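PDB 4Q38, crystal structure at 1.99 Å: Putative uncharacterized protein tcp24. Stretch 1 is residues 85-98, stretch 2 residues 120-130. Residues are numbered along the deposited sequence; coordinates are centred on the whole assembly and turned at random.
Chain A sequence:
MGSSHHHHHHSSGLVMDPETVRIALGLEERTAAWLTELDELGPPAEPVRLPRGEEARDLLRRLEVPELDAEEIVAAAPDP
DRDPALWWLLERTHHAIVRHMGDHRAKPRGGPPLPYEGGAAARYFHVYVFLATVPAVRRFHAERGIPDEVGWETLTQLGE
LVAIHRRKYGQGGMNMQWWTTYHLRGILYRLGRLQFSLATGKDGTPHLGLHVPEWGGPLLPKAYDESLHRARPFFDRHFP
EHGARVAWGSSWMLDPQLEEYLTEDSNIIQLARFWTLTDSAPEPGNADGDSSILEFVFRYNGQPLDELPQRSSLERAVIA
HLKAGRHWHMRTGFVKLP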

# COMPACT_ATOMS: atom_id res chain seq x y z
N ALA A 85 8.55 24.58 4.84
CA ALA A 85 9.39 23.38 4.75
C ALA A 85 8.53 22.20 4.32
O ALA A 85 8.91 21.44 3.43
N LEU A 86 7.37 22.06 4.95
CA LEU A 86 6.43 21.00 4.59
C LEU A 86 5.97 21.13 3.14
O LEU A 86 5.90 20.13 2.41
N TRP A 87 5.69 22.36 2.71
CA TRP A 87 5.24 22.61 1.34
C TRP A 87 6.30 22.29 0.33
O TRP A 87 6.01 21.68 -0.71
N TRP A 88 7.54 22.69 0.62
CA TRP A 88 8.70 22.38 -0.22
C TRP A 88 8.76 20.90 -0.50
O TRP A 88 8.93 20.46 -1.64
N LEU A 89 8.60 20.11 0.57
CA LEU A 89 8.67 18.65 0.50
C LEU A 89 7.47 18.02 -0.21
O LEU A 89 7.62 17.05 -0.95
N LEU A 90 6.29 18.57 0.02
CA LEU A 90 5.06 18.12 -0.63
C LEU A 90 5.13 18.25 -2.16
O LEU A 90 4.74 17.33 -2.87
N GLU A 91 5.63 19.38 -2.64
CA GLU A 91 5.78 19.63 -4.08
C GLU A 91 6.73 18.64 -4.73
O GLU A 91 6.41 18.06 -5.77
N ARG A 92 7.89 18.46 -4.12
CA ARG A 92 8.95 17.62 -4.67
C ARG A 92 8.66 16.12 -4.54
O ARG A 92 9.02 15.35 -5.42
N THR A 93 7.99 15.73 -3.46
CA THR A 93 7.59 14.34 -3.25
C THR A 93 6.54 13.96 -4.29
O THR A 93 6.60 12.88 -4.90
N HIS A 94 5.59 14.86 -4.51
CA HIS A 94 4.63 14.70 -5.59
C HIS A 94 5.35 14.51 -6.90
O HIS A 94 5.04 13.58 -7.66
N HIS A 95 6.32 15.38 -7.18
CA HIS A 95 7.10 15.32 -8.41
C HIS A 95 7.88 14.02 -8.54
O HIS A 95 7.89 13.41 -9.60
N ALA A 96 8.50 13.58 -7.44
CA ALA A 96 9.27 12.34 -7.42
C ALA A 96 8.42 11.10 -7.71
O ALA A 96 8.95 10.08 -8.15
N ILE A 97 7.12 11.20 -7.47
CA ILE A 97 6.18 10.12 -7.81
C ILE A 97 5.71 10.18 -9.26
O ILE A 97 5.82 9.19 -10.00
N VAL A 98 5.21 11.34 -9.70
CA VAL A 98 4.64 11.46 -11.05
C VAL A 98 5.68 11.31 -12.18
O VAL A 98 5.32 10.96 -13.30
N ALA A 120 -0.84 17.66 13.01
CA ALA A 120 -1.72 17.00 12.07
C ALA A 120 -1.22 17.08 10.61
O ALA A 120 -1.28 16.08 9.89
N ALA A 121 -0.72 18.24 10.19
CA ALA A 121 -0.16 18.38 8.83
C ALA A 121 0.98 17.39 8.59
O ALA A 121 1.14 16.86 7.48
N ALA A 122 1.78 17.15 9.63
CA ALA A 122 2.89 16.20 9.54
C ALA A 122 2.37 14.76 9.50
O ALA A 122 2.80 13.97 8.66
N ARG A 123 1.46 14.43 10.42
CA ARG A 123 0.84 13.10 10.46
C ARG A 123 0.11 12.76 9.16
O ARG A 123 0.14 11.62 8.71
N TYR A 124 -0.54 13.75 8.56
CA TYR A 124 -1.30 13.51 7.34
C TYR A 124 -0.53 13.87 6.06
O TYR A 124 -1.10 13.92 4.98
N PHE A 125 0.78 14.09 6.18
CA PHE A 125 1.59 14.54 5.04
C PHE A 125 1.33 13.75 3.75
O PHE A 125 1.09 14.31 2.70
N HIS A 126 1.41 12.43 3.85
CA HIS A 126 1.30 11.58 2.67
C HIS A 126 -0.10 11.42 2.16
O HIS A 126 -0.32 11.02 1.02
N VAL A 127 -1.08 11.76 3.00
CA VAL A 127 -2.44 11.93 2.49
C VAL A 127 -2.51 13.14 1.55
O VAL A 127 -3.15 13.08 0.48
N TYR A 128 -1.85 14.24 1.94
CA TYR A 128 -1.80 15.44 1.07
C TYR A 128 -1.05 15.14 -0.23
O TYR A 128 -1.47 15.58 -1.30
N VAL A 129 0.04 14.39 -0.13
CA VAL A 129 0.73 13.88 -1.32
C VAL A 129 -0.25 13.14 -2.21
O VAL A 129 -0.31 13.41 -3.41
N PHE A 130 -1.02 12.22 -1.62
CA PHE A 130 -1.96 11.40 -2.38
C PHE A 130 -3.01 12.30 -3.06
O PHE A 130 -3.23 12.18 -4.26

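The contact between the two stretches is built around the ring of F125, which sits as a knob in a hole formed by L86, L89, L90 and T93, residues spread over nearly two turns of helix 85-98. The CA-to-CB bond of F125 points sideways, but its t rotamer (chi1 179°, chi2 79°) brings the end of the ring across to the other helix. L86 CD2 lies 3.6 Å from F125 CD1, L90 CB 3.8 Å from F125 CE1, and L89 CG 3.6 Å from F125 CZ. The ring enters the hole edge-on to the backbone: L86 O, 3.6 Å from F125 CE1, and L90 N, 3.6 Å from F125 CZ, both lie near its plane. These two backbone atoms are already joined by the helical hydrogen bond L90 N to L86 O (2.9 Å), so the ring packs against a satisfied polar pair.

On the N-terminal side of this knob, L86 points toward stretch 2 with chi1 t and chi2 between wells at 146°. L86 CD1 reaches the last turn of helix 120-123, 3.9 Å from A121 CB and 3.8 Å from A121 O. The CA atoms of L86 and A122 are 7.8 Å apart here, the one pair in backbone register; L86 CD1 also lies 4.1 Å from A122 N.

Farther along, V129 (chi1 t) takes over from F125 as the main apolar partner. L90, with chi1 t and chi2 p, starts sideways but extends its CD1 to within 3.8 Å of V129 CG2 and 3.5 Å of V129 N. L90 CD1 also lies 4.0 Å from Y128 CB; although Y128 points toward stretch 1, its m rotamer leads the ring away, and its hydroxyl is hydrogen-bonded elsewhere in the structure. I97, with chi1 m and chi2 t, extends the apolar contact along the helix through CD1, 3.7 Å from V129 CG1. With the helix axes at 51° and 9.7 Å apart at closest approach, these side chains fill the space between them.

T93 brings a polar group to the interface without a polar partner across it. In the m rotamer, T93 CG2 packs 4.0 Å from V129 CG2, while T93 OG1 donates a hydrogen bond to L89 O (2.7 Å) within its own helix and lies 4.1 Å from F125 CZ, at the ring edge. No hydrogen bond or salt bridge joins the stretches. Outside the contact, R92 NH1 donates to W88 O (2.8 Å) and forms a salt bridge with E91 OE1 (3.3 Å).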

# COMPACT_ATOMS: atom_id res chain seq x y z
CB ALA A 85 10.07 23.09 6.08
CB LEU A 86 5.24 21.00 5.55
CG LEU A 86 4.41 19.71 5.55
CD1 LEU A 86 3.88 19.42 6.95
CD2 LEU A 86 3.28 19.80 4.54
CB TRP A 87 4.73 24.04 1.15
CG TRP A 87 3.79 24.13 -0.03
CD1 TRP A 87 4.11 24.45 -1.35
CD2 TRP A 87 2.35 23.84 -0.05
NE1 TRP A 87 3.00 24.40 -2.15
CE2 TRP A 87 1.90 24.04 -1.44
CE3 TRP A 87 1.41 23.46 0.91
CZ2 TRP A 87 0.58 23.87 -1.82
CZ3 TRP A 87 0.07 23.30 0.51
CH2 TRP A 87 -0.33 23.50 -0.82
CB TRP A 88 9.97 22.83 0.48
CG TRP A 88 11.27 22.65 -0.29
CD1 TRP A 88 11.91 23.58 -1.10
CD2 TRP A 88 12.14 21.46 -0.32
NE1 TRP A 88 13.07 23.07 -1.61
CE2 TRP A 88 13.27 21.80 -1.19
CE3 TRP A 88 12.09 20.19 0.27
CZ2 TRP A 88 14.30 20.90 -1.45
CZ3 TRP A 88 13.13 19.28 -0.01
CH2 TRP A 88 14.21 19.63 -0.84
CB LEU A 89 8.80 18.08 1.91
CG LEU A 89 9.14 16.60 2.01
CD1 LEU A 89 10.52 16.33 1.43
CD2 LEU A 89 9.06 16.16 3.46
CB LEU A 90 3.86 18.90 -0.09
CG LEU A 90 2.51 18.74 -0.80
CD1 LEU A 90 1.96 17.33 -0.63
CD2 LEU A 90 1.53 19.78 -0.28
CB GLU A 91 6.33 21.04 -4.33
CG GLU A 91 5.38 22.17 -4.01
CD GLU A 91 5.95 23.51 -4.41
OE1 GLU A 91 7.05 23.87 -3.92
OE2 GLU A 91 5.29 24.20 -5.20
CB ARG A 92 10.30 17.96 -4.04
CG ARG A 92 10.89 19.23 -4.64
CD ARG A 92 11.66 20.08 -3.64
NE ARG A 92 11.92 21.41 -4.21
CZ ARG A 92 11.09 22.44 -4.15
NH1 ARG A 92 9.92 22.33 -3.52
NH2 ARG A 92 11.42 23.60 -4.71
CB THR A 93 7.06 14.11 -1.82
OG1 THR A 93 8.11 14.40 -0.89
CG2 THR A 93 6.61 12.66 -1.60
CB HIS A 94 3.70 15.89 -5.67
CG HIS A 94 2.96 16.00 -6.98
ND1 HIS A 94 1.87 15.27 -7.26
CD2 HIS A 94 3.22 16.78 -8.11
CE1 HIS A 94 1.44 15.57 -8.51
NE2 HIS A 94 2.26 16.50 -9.02
CB HIS A 95 8.03 16.53 -8.50
CG HIS A 95 8.64 16.75 -9.87
ND1 HIS A 95 9.64 17.64 -10.08
CD2 HIS A 95 8.37 16.16 -11.11
CE1 HIS A 95 9.99 17.63 -11.38
NE2 HIS A 95 9.22 16.72 -12.01
CB ALA A 96 10.00 12.18 -6.10
CB ILE A 97 4.98 10.07 -6.82
CG1 ILE A 97 5.49 9.76 -5.40
CG2 ILE A 97 3.96 9.01 -7.27
CD1 ILE A 97 4.44 9.91 -4.32
CB VAL A 98 3.82 12.75 -11.27
CG1 VAL A 98 2.59 12.75 -10.37
CG2 VAL A 98 4.67 14.00 -11.04
CB ALA A 120 -3.14 17.55 12.20
CB ALA A 121 0.32 19.81 8.59
CB ALA A 122 3.84 16.39 10.71
CB ARG A 123 -0.14 12.99 11.64
CG ARG A 123 0.54 12.97 13.00
CD ARG A 123 -0.47 12.74 14.12
NE ARG A 123 -1.24 13.93 14.50
CZ ARG A 123 -2.56 14.05 14.34
NH1 ARG A 123 -3.28 13.07 13.78
NH2 ARG A 123 -3.16 15.16 14.74
CB TYR A 124 -2.64 14.26 7.38
CG TYR A 124 -3.66 13.70 8.36
CD1 TYR A 124 -4.11 12.38 8.26
CD2 TYR A 124 -4.21 14.51 9.35
CE1 TYR A 124 -5.06 11.88 9.13
CE2 TYR A 124 -5.17 14.02 10.24
CZ TYR A 124 -5.59 12.70 10.12
OH TYR A 124 -6.54 12.20 10.99
CB PHE A 125 3.09 14.53 5.38
CG PHE A 125 3.97 14.96 4.23
CD1 PHE A 125 4.12 16.32 3.92
CD2 PHE A 125 4.64 14.02 3.45
CE1 PHE A 125 4.92 16.72 2.85
CE2 PHE A 125 5.44 14.41 2.39
CZ PHE A 125 5.59 15.77 2.09
CB HIS A 126 1.97 10.24 2.95
CG HIS A 126 3.45 10.37 3.12
ND1 HIS A 126 4.26 10.69 2.10
CD2 HIS A 126 4.26 10.27 4.25
CE1 HIS A 126 5.54 10.78 2.54
NE2 HIS A 126 5.54 10.51 3.86
CB VAL A 127 -3.45 12.07 3.65
CG1 VAL A 127 -4.86 12.30 3.11
CG2 VAL A 127 -3.42 10.83 4.53
CB TYR A 128 -1.17 16.65 1.79
CG TYR A 128 -1.92 17.02 3.04
CD1 TYR A 128 -3.27 17.37 2.98
CD2 TYR A 128 -1.31 16.97 4.28
CE1 TYR A 128 -3.98 17.68 4.13
CE2 TYR A 128 -2.00 17.27 5.44
CZ TYR A 128 -3.34 17.63 5.35
OH TYR A 128 -4.04 17.92 6.49
CB VAL A 129 1.92 12.95 -0.99
CG1 VAL A 129 2.52 12.39 -2.27
CG2 VAL A 129 3.00 13.70 -0.22
CB PHE A 130 -2.63 10.36 -1.46
CG PHE A 130 -3.35 9.24 -2.19
CD1 PHE A 130 -4.58 9.46 -2.82
CD2 PHE A 130 -2.81 7.95 -2.21
CE1 PHE A 130 -5.24 8.42 -3.48
CE2 PHE A 130 -3.46 6.91 -2.86
CZ PHE A 130 -4.68 7.14 -3.49